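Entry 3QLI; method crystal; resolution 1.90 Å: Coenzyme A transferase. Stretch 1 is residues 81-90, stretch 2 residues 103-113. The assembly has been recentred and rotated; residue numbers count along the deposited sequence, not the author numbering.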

# COMPACT_ATOMS: atom_id res chain seq x y z
N ALA A 81 11.45 11.37 -26.32
CA ALA A 81 12.58 10.97 -25.49
C ALA A 81 13.38 9.79 -26.05
O ALA A 81 14.60 9.79 -26.04
CB ALA A 81 12.13 10.68 -24.06
N GLY A 82 12.66 8.78 -26.54
CA GLY A 82 13.29 7.59 -27.08
C GLY A 82 14.14 7.87 -28.29
O GLY A 82 15.23 7.32 -28.46
N ASP A 83 13.62 8.73 -29.16
CA ASP A 83 14.29 9.15 -30.38
C ASP A 83 15.58 9.96 -30.17
O ASP A 83 16.50 9.88 -30.98
CB ASP A 83 13.33 9.89 -31.30
CG ASP A 83 12.35 8.96 -31.98
OD1 ASP A 83 12.50 7.73 -31.82
OD2 ASP A 83 11.43 9.45 -32.67
N THR A 84 15.62 10.75 -29.10
CA THR A 84 16.78 11.61 -28.86
C THR A 84 17.75 11.20 -27.74
O THR A 84 18.70 10.46 -27.98
CB THR A 84 16.31 13.05 -28.56
OG1 THR A 84 15.42 13.03 -27.44
CG2 THR A 84 15.58 13.63 -29.76
N ILE A 85 17.50 11.67 -26.52
CA ILE A 85 18.37 11.41 -25.38
C ILE A 85 18.51 9.94 -24.97
O ILE A 85 19.56 9.51 -24.53
CB ILE A 85 18.01 12.27 -24.14
CG1 ILE A 85 16.57 12.02 -23.69
CG2 ILE A 85 18.25 13.74 -24.43
CD1 ILE A 85 16.34 12.34 -22.24
N LEU A 86 17.42 9.19 -25.12
CA LEU A 86 17.41 7.78 -24.74
C LEU A 86 17.97 6.82 -25.79
O LEU A 86 17.98 5.61 -25.58
CB LEU A 86 16.00 7.35 -24.32
CG LEU A 86 15.40 8.09 -23.12
CD1 LEU A 86 14.05 7.53 -22.74
CD2 LEU A 86 16.35 8.07 -21.94
N ARG A 87 18.42 7.34 -26.93
CA ARG A 87 18.95 6.47 -27.98
C ARG A 87 20.06 5.60 -27.41
O ARG A 87 20.94 6.10 -26.71
CB ARG A 87 19.48 7.28 -29.18
CG ARG A 87 18.39 7.86 -30.07
CD ARG A 87 18.91 8.16 -31.48
NE ARG A 87 20.19 8.86 -31.50
CZ ARG A 87 20.32 10.18 -31.39
NH1 ARG A 87 19.25 10.94 -31.23
NH2 ARG A 87 21.52 10.75 -31.43
N TYR A 88 20.02 4.31 -27.72
CA TYR A 88 20.96 3.33 -27.18
C TYR A 88 22.40 3.80 -27.29
O TYR A 88 23.20 3.64 -26.35
CB TYR A 88 20.78 1.99 -27.89
CG TYR A 88 21.53 0.83 -27.26
CD1 TYR A 88 20.94 0.05 -26.26
CD2 TYR A 88 22.82 0.51 -27.68
CE1 TYR A 88 21.62 -1.00 -25.68
CE2 TYR A 88 23.50 -0.55 -27.11
CZ TYR A 88 22.90 -1.30 -26.11
OH TYR A 88 23.58 -2.35 -25.55
N GLU A 89 22.74 4.42 -28.41
CA GLU A 89 24.13 4.79 -28.68
C GLU A 89 24.64 5.85 -27.73
O GLU A 89 25.85 6.06 -27.61
CB GLU A 89 24.29 5.29 -30.12
CG GLU A 89 23.54 4.44 -31.14
CD GLU A 89 22.12 4.93 -31.36
OE1 GLU A 89 21.95 6.08 -31.83
OE2 GLU A 89 21.18 4.16 -31.07
N LEU A 90 23.74 6.54 -27.05
CA LEU A 90 24.12 7.59 -26.11
C LEU A 90 24.09 7.12 -24.66
O LEU A 90 24.35 7.89 -23.74
CB LEU A 90 23.21 8.81 -26.27
CG LEU A 90 23.04 9.40 -27.67
CD1 LEU A 90 22.04 10.55 -27.65
CD2 LEU A 90 24.37 9.86 -28.23
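Stretch 2 103-113: AVERALIRRGI

Stretch 2, residues 103-113, is helical throughout and continues as helix beyond Ile-113. Its backbone bonds run from each amide to the carbonyl four residues earlier, from Ala-107 N to Ala-103 O at 3.0 Å through to Ile-113 N to Ile-109 O, also at 3.0 Å. Stretch 1 is less regular. It enters as the last turn of a helix, residues 81-83, leaves helical phi/psi at Thr-84, makes a type I beta turn from Thr-84 to Arg-87, and ends in a short 3-10 segment, residues 88-90. Ala-81 O holds the helix end and the turn together, accepting a bond from Leu-86 N at 3.0 Å and a weak one from Thr-84 N at 3.4 Å; a further weak bond, Arg-87 N to Thr-84 O at 3.3 Å, closes the turn. Leu-90 N to Arg-87 O, at 2.9 Å, secures the 3-10 segment.

The two stretches advance in the same sense: Gly-82 lies by Val-104, with their CA atoms 6.1 Å apart, and Tyr-88 by Leu-108, with CA atoms 6.5 Å apart. Because stretch 1 is bent, no single crossing angle describes the pair. Together they bury 403 Å², with no hydrogen bond between them, so the contact rests on packing and a stacked guanidinium.

At the first approach the CA-to-CB bond of Val-104, chi1 t, points toward stretch 1, and its CG1 lies 3.9 Å from Gly-82 CA. The missing side chain matters here: an ideal CB on Gly-82 would point toward stretch 2 and come within a tight 3.3 Å of Val-104 CG1. Leu-86, within the turn, reaches the same methyl, its CD1 4.1 Å from Val-104 CG1, and that CD1 also lies 4.0 Å from Glu-105 OE2, an oxygen hydrogen-bonded elsewhere in the structure. The CA-to-CB bond of Leu-108 points sideways, but the end of its side chain comes nearer, placing CD2 3.5 Å from Leu-86 O and 4.0 Å from Tyr-88 CD1, at the edge of the ring.

Tyr-88, chi1 t, is the centre of the far end and has more area covered by the other stretch than any other residue here. Arg-111 extends across one face of its ring with chi1 to chi3 all t. The guanidinium lies flat on the tyrosine, planes at 3° and centres 4.3 Å apart, with Arg-111 NE 3.5 Å from Tyr-88 CD2; Arg-111 CD adds a CH-pi contact, 3.7 Å from the centroid of the Tyr-88 ring. The ring's outer end reaches Gly-112, where Tyr-88 OH is 3.5 Å from Gly-112 CA. Glu-89 OE2 stands 4.2 Å from Arg-111 NH1, well out of the guanidinium plane, so the opposite charges are merely near each other. The other carboxylate oxygen, Glu-89 OE1, takes a weak bond from Arg-87 NE at 3.3 Å, part of a salt bridge within stretch 1, while Arg-87 NH1 bonds back to Asp-83 O at 3.0 Å.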

# COMPACT_ATOMS: atom_id res chain seq x y z
N ALA A 103 7.50 0.73 -23.07
CA ALA A 103 7.96 0.10 -24.31
C ALA A 103 9.37 0.55 -24.69
O ALA A 103 10.21 -0.26 -25.10
CB ALA A 103 6.97 0.38 -25.46
N VAL A 104 9.64 1.85 -24.56
CA VAL A 104 10.96 2.38 -24.90
C VAL A 104 12.08 1.73 -24.08
O VAL A 104 13.11 1.34 -24.63
CB VAL A 104 11.00 3.92 -24.73
CG1 VAL A 104 12.42 4.45 -24.93
CG2 VAL A 104 10.02 4.59 -25.69
N GLU A 105 11.89 1.63 -22.77
CA GLU A 105 12.90 1.02 -21.90
C GLU A 105 12.98 -0.50 -22.08
O GLU A 105 14.06 -1.08 -21.99
CB GLU A 105 12.62 1.34 -20.42
CG GLU A 105 12.84 2.79 -20.05
CD GLU A 105 11.70 3.70 -20.49
OE1 GLU A 105 10.57 3.21 -20.69
OE2 GLU A 105 11.94 4.91 -20.63
N ARG A 106 11.84 -1.14 -22.31
CA ARG A 106 11.86 -2.57 -22.61
C ARG A 106 12.77 -2.86 -23.82
O ARG A 106 13.59 -3.78 -23.77
CB ARG A 106 10.45 -3.10 -22.86
CG ARG A 106 9.62 -3.21 -21.59
CD ARG A 106 8.40 -4.12 -21.77
NE ARG A 106 7.44 -3.57 -22.71
CZ ARG A 106 6.44 -2.75 -22.39
NH1 ARG A 106 6.26 -2.35 -21.14
NH2 ARG A 106 5.62 -2.31 -23.34
N ALA A 107 12.64 -2.06 -24.88
CA ALA A 107 13.51 -2.21 -26.05
C ALA A 107 15.00 -2.02 -25.72
O ALA A 107 15.86 -2.79 -26.15
CB ALA A 107 13.08 -1.25 -27.16
N LEU A 108 15.31 -1.00 -24.93
CA LEU A 108 16.68 -0.77 -24.51
C LEU A 108 17.20 -1.93 -23.67
O LEU A 108 18.34 -2.38 -23.86
CB LEU A 108 16.78 0.52 -23.69
CG LEU A 108 16.52 1.84 -24.39
CD1 LEU A 108 16.46 2.97 -23.37
CD2 LEU A 108 17.61 2.10 -25.43
N ILE A 109 16.39 -2.39 -22.72
CA ILE A 109 16.85 -3.42 -21.78
C ILE A 109 17.20 -4.69 -22.53
O ILE A 109 18.24 -5.32 -22.29
CB ILE A 109 15.79 -3.76 -20.72
CG1 ILE A 109 15.57 -2.58 -19.78
CG2 ILE A 109 16.21 -5.00 -19.92
CD1 ILE A 109 14.40 -2.76 -18.82
N ARG A 110 16.31 -5.07 -23.44
CA ARG A 110 16.49 -6.30 -24.21
C ARG A 110 17.71 -6.20 -25.12
O ARG A 110 18.50 -7.14 -25.22
CB ARG A 110 15.22 -6.64 -24.99
CG ARG A 110 14.12 -7.20 -24.08
CD ARG A 110 12.72 -7.08 -24.69
NE ARG A 110 11.72 -7.60 -23.76
CZ ARG A 110 10.43 -7.30 -23.80
NH1 ARG A 110 9.97 -6.47 -24.73
NH2 ARG A 110 9.59 -7.82 -22.91
N ARG A 111 17.87 -5.05 -25.76
CA ARG A 111 19.01 -4.83 -26.63
C ARG A 111 20.30 -4.92 -25.83
O ARG A 111 21.29 -5.49 -26.28
CB ARG A 111 18.92 -3.47 -27.32
CG ARG A 111 20.05 -3.18 -28.28
CD ARG A 111 19.81 -1.89 -29.03
NE ARG A 111 20.95 -1.53 -29.88
CZ ARG A 111 20.94 -0.54 -30.76
NH1 ARG A 111 19.85 0.20 -30.92
NH2 ARG A 111 22.01 -0.28 -31.49
N GLY A 112 20.29 -4.37 -24.62
CA GLY A 112 21.45 -4.39 -23.76
C GLY A 112 21.87 -5.79 -23.36
O GLY A 112 23.06 -6.10 -23.34
N ILE A 113 20.89 -6.63 -23.03
CA ILE A 113 21.19 -8.00 -22.65
C ILE A 113 21.83 -8.73 -23.83
O ILE A 113 22.77 -9.50 -23.66
CB ILE A 113 19.93 -8.76 -22.20
CG1 ILE A 113 19.41 -8.19 -20.88
CG2 ILE A 113 20.23 -10.24 -22.05
CD1 ILE A 113 20.32 -8.46 -19.70